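Local structure of odorant-binding protein 1F (Rattus norvegicus, 3FIQ) at residues 83-89 / 100-106; 12-18 / 38-44. The protein binds a wide variety of chemical odorants in the nasal epithelium and is a secreted carrier of the lipocalin family. One frame throughout, in Å; residues are numbered along the deposited sequence. Where two conformers were deposited one is given.

Interaction 1: residues 83-89 / 100-106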
ATOM      1  N   SER A  83      -6.142  -2.462  11.566  1.00  6.28           N
ATOM      2  CA  SER A  83      -7.529  -2.557  11.207  1.00  8.33           C
ATOM      3  C   SER A  83      -7.873  -3.983  10.833  1.00  7.51           C
ATOM      4  O   SER A  83      -8.496  -4.260   9.802  1.00  7.66           O
ATOM      5  CB  SER A  83      -7.874  -1.565  10.094  1.00 10.91           C
ATOM      6  OG  SER A  83      -9.273  -1.384  10.075  1.00 13.34           O
ATOM      7  N   GLY A  84      -7.535  -4.908  11.745  1.00  7.37           N
ATOM      8  CA  GLY A  84      -7.656  -6.308  11.477  1.00  9.54           C
ATOM      9  C   GLY A  84      -6.338  -6.899  11.080  1.00  9.85           C
ATOM     10  O   GLY A  84      -5.311  -6.475  11.623  1.00  9.91           O
ATOM     11  N   ARG A  85      -6.384  -7.929  10.257  1.00  7.47           N
ATOM     12  CA  ARG A  85      -5.175  -8.688   9.904  1.00  6.82           C
ATOM     13  C   ARG A  85      -4.858  -8.420   8.424  1.00  6.17           C
ATOM     14  O   ARG A  85      -5.781  -8.432   7.595  1.00  7.28           O
ATOM     15  CB  ARG A  85      -5.405 -10.205  10.135  1.00  7.45           C
ATOM     16  CG  ARG A  85      -4.143 -11.091   9.862  1.00 10.20           C
ATOM     17  CD  ARG A  85      -3.128 -10.819  10.903  1.00 11.21           C
ATOM     18  NE  ARG A  85      -2.088 -11.829  10.999  1.00  9.11           N
ATOM     19  CZ  ARG A  85      -1.017 -11.734  11.761  1.00  9.30           C
ATOM     20  NH1 ARG A  85      -0.802 -10.638  12.479  1.00 10.74           N
ATOM     21  NH2 ARG A  85      -0.105 -12.708  11.743  1.00  8.72           N
ATOM     22  N   ASN A  86      -3.570  -8.240   8.065  1.00  5.67           N
ATOM     23  CA  ASN A  86      -3.164  -7.954   6.703  1.00  6.48           C
ATOM     24  C   ASN A  86      -2.132  -8.974   6.263  1.00  5.75           C
ATOM     25  O   ASN A  86      -1.232  -9.319   7.015  1.00  7.23           O
ATOM     26  CB  ASN A  86      -2.579  -6.518   6.617  1.00  5.44           C
ATOM     27  CG  ASN A  86      -3.580  -5.515   7.081  1.00  5.51           C
ATOM     28  OD1 ASN A  86      -4.404  -5.042   6.313  1.00  6.75           O
ATOM     29  ND2 ASN A  86      -3.523  -5.196   8.397  1.00  5.86           N
ATOM     30  N   TYR A  87      -2.245  -9.310   5.007  1.00  5.92           N
ATOM     31  CA  TYR A  87      -1.377 -10.181   4.274  1.00  5.98           C
ATOM     32  C   TYR A  87      -0.976  -9.452   2.966  1.00  6.80           C
ATOM     33  O   TYR A  87      -1.801  -9.285   2.057  1.00  5.86           O
ATOM     34  CB  TYR A  87      -2.097 -11.461   3.930  1.00  6.38           C
ATOM     35  CG  TYR A  87      -2.774 -12.142   5.059  1.00  6.78           C
ATOM     36  CD1 TYR A  87      -4.074 -11.844   5.397  1.00  5.96           C
ATOM     37  CD2 TYR A  87      -2.139 -13.144   5.744  1.00  6.03           C
ATOM     38  CE1 TYR A  87      -4.708 -12.479   6.430  1.00  8.83           C
ATOM     39  CE2 TYR A  87      -2.737 -13.794   6.828  1.00  6.22           C
ATOM     40  CZ  TYR A  87      -4.039 -13.457   7.152  1.00  9.28           C
ATOM     41  OH  TYR A  87      -4.689 -14.066   8.159  1.00 13.21           O
ATOM     42  N   PHE A  88       0.273  -8.988   2.897  1.00  5.46           N
ATOM     43  CA  PHE A  88       0.682  -8.207   1.754  1.00  6.31           C
ATOM     44  C   PHE A  88       1.930  -8.689   1.072  1.00  7.70           C
ATOM     45  O   PHE A  88       2.778  -9.335   1.671  1.00  6.46           O
ATOM     46  CB  PHE A  88       0.734  -6.709   2.114  1.00  7.32           C
ATOM     47  CG  PHE A  88       1.813  -6.279   3.050  1.00  7.75           C
ATOM     48  CD1 PHE A  88       1.600  -6.193   4.430  1.00  6.58           C
ATOM     49  CD2 PHE A  88       3.039  -5.879   2.524  1.00  5.30           C
ATOM     50  CE1 PHE A  88       2.603  -5.731   5.257  1.00  8.52           C
ATOM     51  CE2 PHE A  88       4.034  -5.417   3.368  1.00  6.35           C
ATOM     52  CZ  PHE A  88       3.810  -5.308   4.699  1.00  6.52           C
ATOM     53  N   HIS A  89       2.036  -8.425  -0.228  1.00  7.64           N
ATOM     54  CA  HIS A  89       3.217  -8.844  -0.966  1.00  8.21           C
ATOM     55  C   HIS A  89       3.426  -7.927  -2.168  1.00  9.88           C
ATOM     56  O   HIS A  89       2.562  -7.121  -2.503  1.00  7.32           O
ATOM     57  CB  HIS A  89       3.136 -10.351  -1.365  1.00  6.97           C
ATOM     58  CG  HIS A  89       2.096 -10.705  -2.388  1.00  9.54           C
ATOM     59  ND1 HIS A  89       0.749 -10.770  -2.124  1.00 10.74           N
ATOM     60  CD2 HIS A  89       2.224 -11.070  -3.686  1.00 14.59           C
ATOM     61  CE1 HIS A  89       0.092 -11.140  -3.216  1.00 10.84           C
ATOM     62  NE2 HIS A  89       0.962 -11.301  -4.179  1.00 15.60           N
ATOM     63  N   PHE A 100       1.922  -3.037  -4.374  1.00  4.97           N
ATOM     64  CA  PHE A 100       1.652  -4.006  -3.338  1.00  5.72           C
ATOM     65  C   PHE A 100       0.241  -4.526  -3.488  1.00  8.70           C
ATOM     66  O   PHE A 100      -0.663  -3.820  -3.825  1.00  6.98           O
ATOM     67  CB  PHE A 100       1.698  -3.351  -1.942  1.00  4.95           C
ATOM     68  CG  PHE A 100       3.087  -2.998  -1.466  1.00  5.66           C
ATOM     69  CD1 PHE A 100       3.915  -3.948  -0.964  1.00  9.21           C
ATOM     70  CD2 PHE A 100       3.510  -1.665  -1.447  1.00  8.32           C
ATOM     71  CE1 PHE A 100       5.164  -3.615  -0.459  1.00 10.97           C
ATOM     72  CE2 PHE A 100       4.786  -1.341  -0.954  1.00  8.59           C
ATOM     73  CZ  PHE A 100       5.605  -2.362  -0.454  1.00  8.98           C
ATOM     74  N   HIS A 101       0.053  -5.803  -3.186  1.00  4.74           N
ATOM     75  CA  HIS A 101      -1.243  -6.389  -3.030  1.00  5.42           C
ATOM     76  C   HIS A 101      -1.404  -6.682  -1.547  1.00  8.10           C
ATOM     77  O   HIS A 101      -0.471  -7.153  -0.881  1.00  8.19           O
ATOM     78  CB  HIS A 101      -1.338  -7.702  -3.762  1.00  6.34           C
ATOM     79  CG  HIS A 101      -2.667  -8.342  -3.640  1.00  9.93           C
ATOM     80  ND1 HIS A 101      -2.894  -9.437  -2.832  1.00 18.49           N
ATOM     81  CD2 HIS A 101      -3.839  -8.082  -4.251  1.00 15.49           C
ATOM     82  CE1 HIS A 101      -4.161  -9.790  -2.926  1.00 17.35           C
ATOM     83  NE2 HIS A 101      -4.753  -8.990  -3.777  1.00 16.72           N
ATOM     84  N   ASN A 102      -2.536  -6.264  -0.978  1.00  4.17           N
ATOM     85  CA  ASN A 102      -2.865  -6.530   0.416  1.00  6.27           C
ATOM     86  C   ASN A 102      -4.274  -7.133   0.524  1.00  8.07           C
ATOM     87  O   ASN A 102      -5.176  -6.769  -0.200  1.00  7.57           O
ATOM     88  CB  ASN A 102      -2.806  -5.271   1.273  1.00  4.16           C
ATOM     89  CG  ASN A 102      -3.079  -5.547   2.759  1.00  7.49           C
ATOM     90  OD1 ASN A 102      -3.921  -4.814   3.425  1.00 11.55           O
ATOM     91  ND2 ASN A 102      -2.439  -6.482   3.308  1.00  6.09           N
ATOM     92  N   VAL A 103      -4.418  -8.142   1.380  1.00  4.82           N
ATOM     93  CA  VAL A 103      -5.689  -8.657   1.799  1.00  4.36           C
ATOM     94  C   VAL A 103      -5.819  -8.242   3.267  1.00  5.33           C
ATOM     95  O   VAL A 103      -4.990  -8.593   4.139  1.00  5.81           O
ATOM     96  CB  VAL A 103      -5.785 -10.187   1.696  1.00  8.40           C
ATOM     97  CG1 VAL A 103      -7.160 -10.600   2.187  1.00 11.22           C
ATOM     98  CG2 VAL A 103      -5.551 -10.544   0.218  1.00  8.21           C
ATOM     99  N   ASN A 104      -6.836  -7.465   3.536  1.00  5.58           N
ATOM    100  CA  ASN A 104      -7.230  -7.061   4.926  1.00  7.25           C
ATOM    101  C   ASN A 104      -8.442  -7.777   5.336  1.00  6.99           C
ATOM    102  O   ASN A 104      -9.465  -7.827   4.605  1.00  6.80           O
ATOM    103  CB  ASN A 104      -7.458  -5.575   4.960  1.00  4.78           C
ATOM    104  CG  ASN A 104      -8.027  -5.066   6.254  1.00  5.05           C
ATOM    105  OD1 ASN A 104      -9.241  -4.925   6.377  1.00 10.90           O
ATOM    106  ND2 ASN A 104      -7.170  -4.804   7.260  1.00  5.43           N
ATOM    107  N   VAL A 105      -8.370  -8.407   6.534  1.00  7.74           N
ATOM    108  CA  VAL A 105      -9.544  -9.012   7.160  1.00  6.68           C
ATOM    109  C   VAL A 105      -9.858  -8.252   8.385  1.00  6.33           C
ATOM    110  O   VAL A 105      -9.086  -8.240   9.345  1.00  8.87           O
ATOM    111  CB  VAL A 105      -9.309 -10.483   7.471  1.00  6.70           C
ATOM    112  CG1 VAL A 105     -10.526 -11.095   8.084  1.00  8.77           C
ATOM    113  CG2 VAL A 105      -8.825 -11.230   6.198  1.00 10.00           C
ATOM    114  N   ASP A 106     -10.935  -7.484   8.322  1.00  7.47           N
ATOM    115  CA  ASP A 106     -11.201  -6.533   9.385  1.00  8.98           C
ATOM    116  C   ASP A 106     -11.735  -7.205  10.609  1.00  9.70           C
ATOM    117  O   ASP A 106     -11.922  -8.415  10.627  1.00 10.76           O
ATOM    118  CB  ASP A 106     -11.968  -5.335   8.890  1.00 10.67           C
ATOM    119  CG  ASP A 106     -13.460  -5.528   8.757  1.00 13.41           C
ATOM    120  OD1 ASP A 106     -13.999  -6.509   9.266  1.00 13.43           O
ATOM    121  OD2 ASP A 106     -14.125  -4.596   8.151  1.00 10.87           O
TER
HETATM  122  O   HOH W   1     -10.161  -2.549   7.599  1.00 12.46           O
HETATM  123  O   HOH W   2      -1.696 -10.494  -0.471  1.00 13.47           O

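Interaction 2: residues 12-18 / 38-44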
ATOM      1  N   VAL A  12      14.207  -0.887  -0.717  1.00  9.80           N
ATOM      2  CA  VAL A  12      13.070  -0.234  -0.065  1.00  9.14           C
ATOM      3  C   VAL A  12      13.364   0.882   0.937  1.00  7.88           C
ATOM      4  O   VAL A  12      12.505   1.730   1.121  1.00 10.53           O
ATOM      5  CB  VAL A  12      12.119  -1.233   0.581  1.00 17.62           C
ATOM      6  CG1 VAL A  12      11.695  -2.297  -0.361  1.00 28.11           C
ATOM      7  CG2 VAL A  12      12.746  -1.809   1.674  1.00 19.83           C
ATOM      8  N   ASN A  13      14.532   0.956   1.549  1.00  8.12           N
ATOM      9  CA  ASN A  13      14.741   1.833   2.647  1.00  7.75           C
ATOM     10  C   ASN A  13      14.716   3.284   2.207  1.00 10.07           C
ATOM     11  O   ASN A  13      15.438   3.681   1.310  1.00 16.31           O
ATOM     12  CB  ASN A  13      16.032   1.493   3.367  1.00 10.81           C
ATOM     13  CG  ASN A  13      15.894   0.255   4.222  1.00 11.43           C
ATOM     14  OD1 ASN A  13      14.915  -0.438   4.160  1.00  9.44           O
ATOM     15  ND2 ASN A  13      16.943  -0.067   4.922  1.00 15.76           N
ATOM     16  N   GLY A  14      13.865   4.088   2.800  1.00  8.59           N
ATOM     17  CA  GLY A  14      13.786   5.488   2.437  1.00  8.54           C
ATOM     18  C   GLY A  14      12.364   5.992   2.441  1.00  8.06           C
ATOM     19  O   GLY A  14      11.467   5.253   2.868  1.00  6.77           O
ATOM     20  N   ASP A  15      12.171   7.206   1.931  1.00  7.38           N
ATOM     21  CA  ASP A  15      10.845   7.795   1.896  1.00  6.59           C
ATOM     22  C   ASP A  15      10.078   7.265   0.691  1.00  8.60           C
ATOM     23  O   ASP A  15      10.636   7.055  -0.387  1.00  9.65           O
ATOM     24  CB  ASP A  15      11.008   9.299   1.755  1.00  8.03           C
ATOM     25  CG  ASP A  15      11.539   9.991   2.998  1.00 16.32           C
ATOM     26  OD1 ASP A  15      11.517   9.474   4.112  1.00 13.91           O
ATOM     27  OD2 ASP A  15      11.957  11.177   2.826  1.00 21.16           O
ATOM     28  N   TRP A  16       8.765   7.114   0.887  1.00  6.31           N
ATOM     29  CA  TRP A  16       7.834   6.647  -0.140  1.00  7.35           C
ATOM     30  C   TRP A  16       6.556   7.385   0.089  1.00  8.34           C
ATOM     31  O   TRP A  16       6.251   7.824   1.186  1.00  9.57           O
ATOM     32  CB  TRP A  16       7.538   5.145  -0.010  1.00  6.65           C
ATOM     33  CG  TRP A  16       8.685   4.260  -0.413  1.00  5.34           C
ATOM     34  CD1 TRP A  16       9.702   3.900   0.390  1.00  6.95           C
ATOM     35  CD2 TRP A  16       8.956   3.693  -1.698  1.00  6.01           C
ATOM     36  NE1 TRP A  16      10.574   3.131  -0.303  1.00  7.45           N
ATOM     37  CE2 TRP A  16      10.137   3.002  -1.598  1.00  5.87           C
ATOM     38  CE3 TRP A  16       8.266   3.669  -2.911  1.00  6.91           C
ATOM     39  CZ2 TRP A  16      10.696   2.274  -2.668  1.00  6.88           C
ATOM     40  CZ3 TRP A  16       8.792   2.968  -3.947  1.00  9.42           C
ATOM     41  CH2 TRP A  16       9.990   2.280  -3.842  1.00  9.06           C
ATOM     42  N   ARG A  17       5.772   7.500  -0.962  1.00  6.48           N
ATOM     43  CA  ARG A  17       4.449   8.075  -0.884  1.00  6.62           C
ATOM     44  C   ARG A  17       3.483   7.183  -1.587  1.00  6.81           C
ATOM     45  O   ARG A  17       3.844   6.308  -2.365  1.00  6.41           O
ATOM     46  CB  ARG A  17       4.404   9.439  -1.629  1.00  6.85           C
ATOM     47  CG  ARG A  17       4.647   9.359  -3.147  1.00  7.37           C
ATOM     48  CD  ARG A  17       4.930  10.723  -3.802  1.00 13.36           C
ATOM     49  NE  ARG A  17       3.819  11.612  -3.658  1.00 13.23           N
ATOM     50  CZ  ARG A  17       3.820  12.939  -3.779  1.00 16.87           C
ATOM     51  NH1 ARG A  17       4.921  13.604  -4.118  1.00 19.71           N
ATOM     52  NH2 ARG A  17       2.680  13.611  -3.570  1.00 16.86           N
ATOM     53  N   THR A  18       2.203   7.364  -1.275  1.00  4.84           N
ATOM     54  CA  THR A  18       1.156   6.604  -1.946  1.00  4.72           C
ATOM     55  C   THR A  18       0.629   7.397  -3.096  1.00  5.12           C
ATOM     56  O   THR A  18       0.115   8.526  -2.924  1.00  6.57           O
ATOM     57  CB  THR A  18       0.023   6.306  -1.007  1.00  4.57           C
ATOM     58  OG1 THR A  18       0.494   5.582   0.125  1.00  4.45           O
ATOM     59  CG2 THR A  18      -1.058   5.443  -1.705  1.00  4.52           C
ATOM     60  N   TYR A  38      -1.456   6.960   3.470  1.00  4.60           N
ATOM     61  CA  TYR A  38      -0.529   7.875   2.753  1.00  4.71           C
ATOM     62  C   TYR A  38       0.888   7.513   3.242  1.00  4.72           C
ATOM     63  O   TYR A  38       1.300   7.903   4.348  1.00  6.31           O
ATOM     64  CB  TYR A  38      -0.820   9.304   3.070  1.00  4.98           C
ATOM     65  CG  TYR A  38      -2.140   9.855   2.554  1.00  7.94           C
ATOM     66  CD1 TYR A  38      -3.342   9.639   3.249  1.00  7.88           C
ATOM     67  CD2 TYR A  38      -2.193  10.581   1.354  1.00  5.68           C
ATOM     68  CE1 TYR A  38      -4.565  10.163   2.724  1.00  5.23           C
ATOM     69  CE2 TYR A  38      -3.368  11.090   0.864  1.00  5.34           C
ATOM     70  CZ  TYR A  38      -4.556  10.870   1.556  1.00  6.99           C
ATOM     71  OH  TYR A  38      -5.749  11.394   1.096  1.00  6.78           O
ATOM     72  N   PHE A  39       1.603   6.703   2.453  1.00  4.66           N
ATOM     73  CA  PHE A  39       2.930   6.246   2.912  1.00  4.66           C
ATOM     74  C   PHE A  39       3.805   7.438   3.167  1.00  5.17           C
ATOM     75  O   PHE A  39       3.687   8.486   2.528  1.00  5.55           O
ATOM     76  CB  PHE A  39       3.581   5.350   1.838  1.00  4.60           C
ATOM     77  CG  PHE A  39       3.188   3.857   1.967  1.00  4.63           C
ATOM     78  CD1 PHE A  39       1.955   3.447   2.437  1.00  5.97           C
ATOM     79  CD2 PHE A  39       4.054   2.881   1.550  1.00  5.36           C
ATOM     80  CE1 PHE A  39       1.620   2.067   2.551  1.00  4.46           C
ATOM     81  CE2 PHE A  39       3.700   1.529   1.647  1.00  6.74           C
ATOM     82  CZ  PHE A  39       2.497   1.136   2.118  1.00  8.00           C
ATOM     83  N   GLN A  40       4.716   7.239   4.113  1.00  5.06           N
ATOM     84  CA  GLN A  40       5.815   8.154   4.361  1.00  5.38           C
ATOM     85  C   GLN A  40       7.183   7.517   4.235  1.00  5.48           C
ATOM     86  O   GLN A  40       8.129   8.143   3.722  1.00  5.78           O
ATOM     87  CB  GLN A  40       5.605   8.775   5.745  1.00  8.14           C
ATOM     88  CG  GLN A  40       6.656   9.846   6.085  1.00  8.27           C
ATOM     89  CD  GLN A  40       6.310  10.540   7.376  1.00 10.00           C
ATOM     90  OE1 GLN A  40       6.809  10.175   8.458  1.00 15.84           O
ATOM     91  NE2 GLN A  40       5.454  11.522   7.271  1.00 15.05           N
ATOM     92  N   HIS A  41       7.370   6.306   4.771  1.00  5.36           N
ATOM     93  CA  HIS A  41       8.709   5.726   4.860  1.00  5.83           C
ATOM     94  C   HIS A  41       8.632   4.247   5.015  1.00  9.06           C
ATOM     95  O   HIS A  41       7.675   3.736   5.608  1.00  5.20           O
ATOM     96  CB  HIS A  41       9.430   6.333   6.105  1.00  5.90           C
ATOM     97  CG  HIS A  41      10.913   6.120   6.163  1.00  7.61           C
ATOM     98  ND1 HIS A  41      11.469   5.009   6.770  1.00 11.11           N
ATOM     99  CD2 HIS A  41      11.964   6.844   5.657  1.00  6.91           C
ATOM    100  CE1 HIS A  41      12.796   5.069   6.640  1.00 10.16           C
ATOM    101  NE2 HIS A  41      13.118   6.174   6.015  1.00 10.12           N
ATOM    102  N   MET A  42       9.644   3.547   4.493  1.00  6.72           N
ATOM    103  CA  MET A  42       9.815   2.103   4.706  1.00  5.45           C
ATOM    104  C   MET A  42      11.200   1.806   5.135  1.00  7.62           C
ATOM    105  O   MET A  42      12.196   2.453   4.695  1.00  9.10           O
ATOM    106  CB  MET A  42       9.480   1.344   3.438  1.00  5.62           C
ATOM    107  CG  MET A  42       8.055   1.478   3.002  1.00  7.15           C
ATOM    108  SD  MET A  42       7.424   0.199   1.866  1.00  9.96           S
ATOM    109  CE  MET A  42       8.227   0.680   0.364  1.00  9.41           C
ATOM    110  N   GLU A  43      11.337   0.792   6.009  1.00  6.10           N
ATOM    111  CA  GLU A  43      12.660   0.400   6.424  1.00  7.07           C
ATOM    112  C   GLU A  43      12.707  -1.067   6.782  1.00  6.30           C
ATOM    113  O   GLU A  43      11.888  -1.520   7.567  1.00  6.81           O
ATOM    114  CB  GLU A  43      13.099   1.216   7.624  1.00  9.74           C
ATOM    115  CG  GLU A  43      14.437   0.881   8.169  1.00 15.97           C
ATOM    116  CD  GLU A  43      14.664   1.509   9.545  1.00 31.73           C
ATOM    117  OE1 GLU A  43      13.746   2.154  10.116  1.00 33.51           O
ATOM    118  OE2 GLU A  43      15.753   1.298  10.074  1.00 39.45           O
ATOM    119  N   CYS A  44      13.633  -1.842   6.221  0.70  8.50           N
ATOM    120  CA  CYS A  44      13.853  -3.172   6.743  0.70 10.92           C
ATOM    121  C   CYS A  44      15.330  -3.458   6.886  0.70 18.52           C
ATOM    122  O   CYS A  44      16.166  -2.680   6.403  0.70 17.13           O
ATOM    123  CB  CYS A  44      13.193  -4.260   5.914  0.70 17.50           C
ATOM    124  SG  CYS A  44      13.484  -4.143   4.069  0.70 13.55           S
TER
HETATM  125  O   HOH W   3       1.651   9.307   0.753  1.00  6.27           O

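Interaction 1: residues 83-89 / 100-106
His89 and His101 are partners in a hydrogen-bonded antiparallel pair. Their side chains run side by side in the same direction. The rings meet rim to rim, with planes 65° apart, and neither sits over the other. CE1 of His89 comes to 3.5 Å from ND1 of His101. The His89 ring gets there because its CG sits between the backbone N and the carbonyl carbon (chi1 68°), which brings the ring back toward the partner strand. A water bridges the pair. It lies in the plane of the His89 ring, 3.0 Å from His89 ND1 and 2.9 Å from His101 ND1. It also donates to Tyr87 O at 2.8 Å, so three groups fix its place. Tyr139 meets the His101 ring, and Asn4 and Arg77 touch His89. The Tyr87 ring is turned edge-on to the other strand. Its CE1 lies 4.3 Å from Val105 CG2, and Val103 O sits near the ring plane at the same rim.

The two strands form a beta hairpin of the lipocalin barrel. The histidines, Tyr87, Val103 and Val105 line its outer face. Asn86, Phe88, Phe100, Asn102 and Asn104 occupy the inner one. There the edge of Phe88 points at the face of Phe100 in an offset edge-to-face pair, planes 81° apart. Farther along, the Asn104 amide bridges to the loop residue Ser83 and to Asn86. Both N-H bonds of ND2 are used: ND2 donates to Ser83 O at 2.9 Å and to Asn86 OD1 at 2.9 Å. Both acceptors lie close to the Asn104 amide plane. The Asn86 amide is itself held by ND2 bonds to Thr80 O and Tyr82 O. A second water joins Asn104 OD1 to Ser83 OG.

Interaction 2: residues 12-18 / 38-44
Thr18 OG1 is held by two hydrogen bonds: it accepts the N-H of Phe39 at 2.8 Å and is hydrogen-bonded to Ala37 O. The threonine ties the first barrel strand to the start of strand 38-44. A water adds a second tie, taking the N-H of Thr18 and donating to Phe39 O. Segment 12-18 carries the Gly-X-Trp signature of lipocalins, here Gly14 and Trp16. Gly14 pairs with Met42 through two backbone hydrogen bonds, and its backbone angles suit a residue without a side chain. The turn of the Trp16 ring is fixed by NE1, which donates to Val12 O at 2.8 Å, close to the ring plane. Met42 reaches over one face of the indole. Its CE stands 3.4 Å from the centroid of the five-membered ring, only 7° off the normal, a CH-pi contact. The bend at chi3 (-74°) sets the methyl against the ring and keeps SD farther back, above the same face. Lys120 makes a cation-pi contact with the same tryptophan, and Ile98 touches both Trp16 and Met42 from strand 97-105.

At the far end Asn13 acts like a piece of backbone. Its OD1 accepts from Cys44 N at 2.8 Å, the donor tilted from the amide plane. Its ND2 donates to Cys44 O at 3.1 Å, in both the amide and carbonyl planes. Cys44 is tied by a disulfide to Cys48. Mid-strand, Gln40 and His41 form a classic beta bulge opposite Ile54 of strand 50-59. Gln40 O in the bulge accepts from Trp16 N, well above the carbonyl plane. On the face shared with Asp15, the His41 ring is met twice: Gly14 O lies over one face, and Asp15 OD1 approaches the edge, 3.1 Å from CD2.

Interaction 2 comes first in the chain. Segment 12-18 opens the barrel, and 38-44 returns to pair with it, closing a loop of 19 residues. The chain then runs through strands 50-59, 62-72 and 78-81 before interaction 1 begins. There 83-89 pairs with 100-106 across 10 residues, most of them strand, so the turn itself is short. The two contacts follow in series; neither nests in the other and they do not cross. They belong to one curled antiparallel sheet and lie on opposite sides of the chain's centre. Strand 111-119 joins them, pairing with both 97-105 and 14-23. They also meet inside the barrel, where Phe100 packs on Met42 and Phe39.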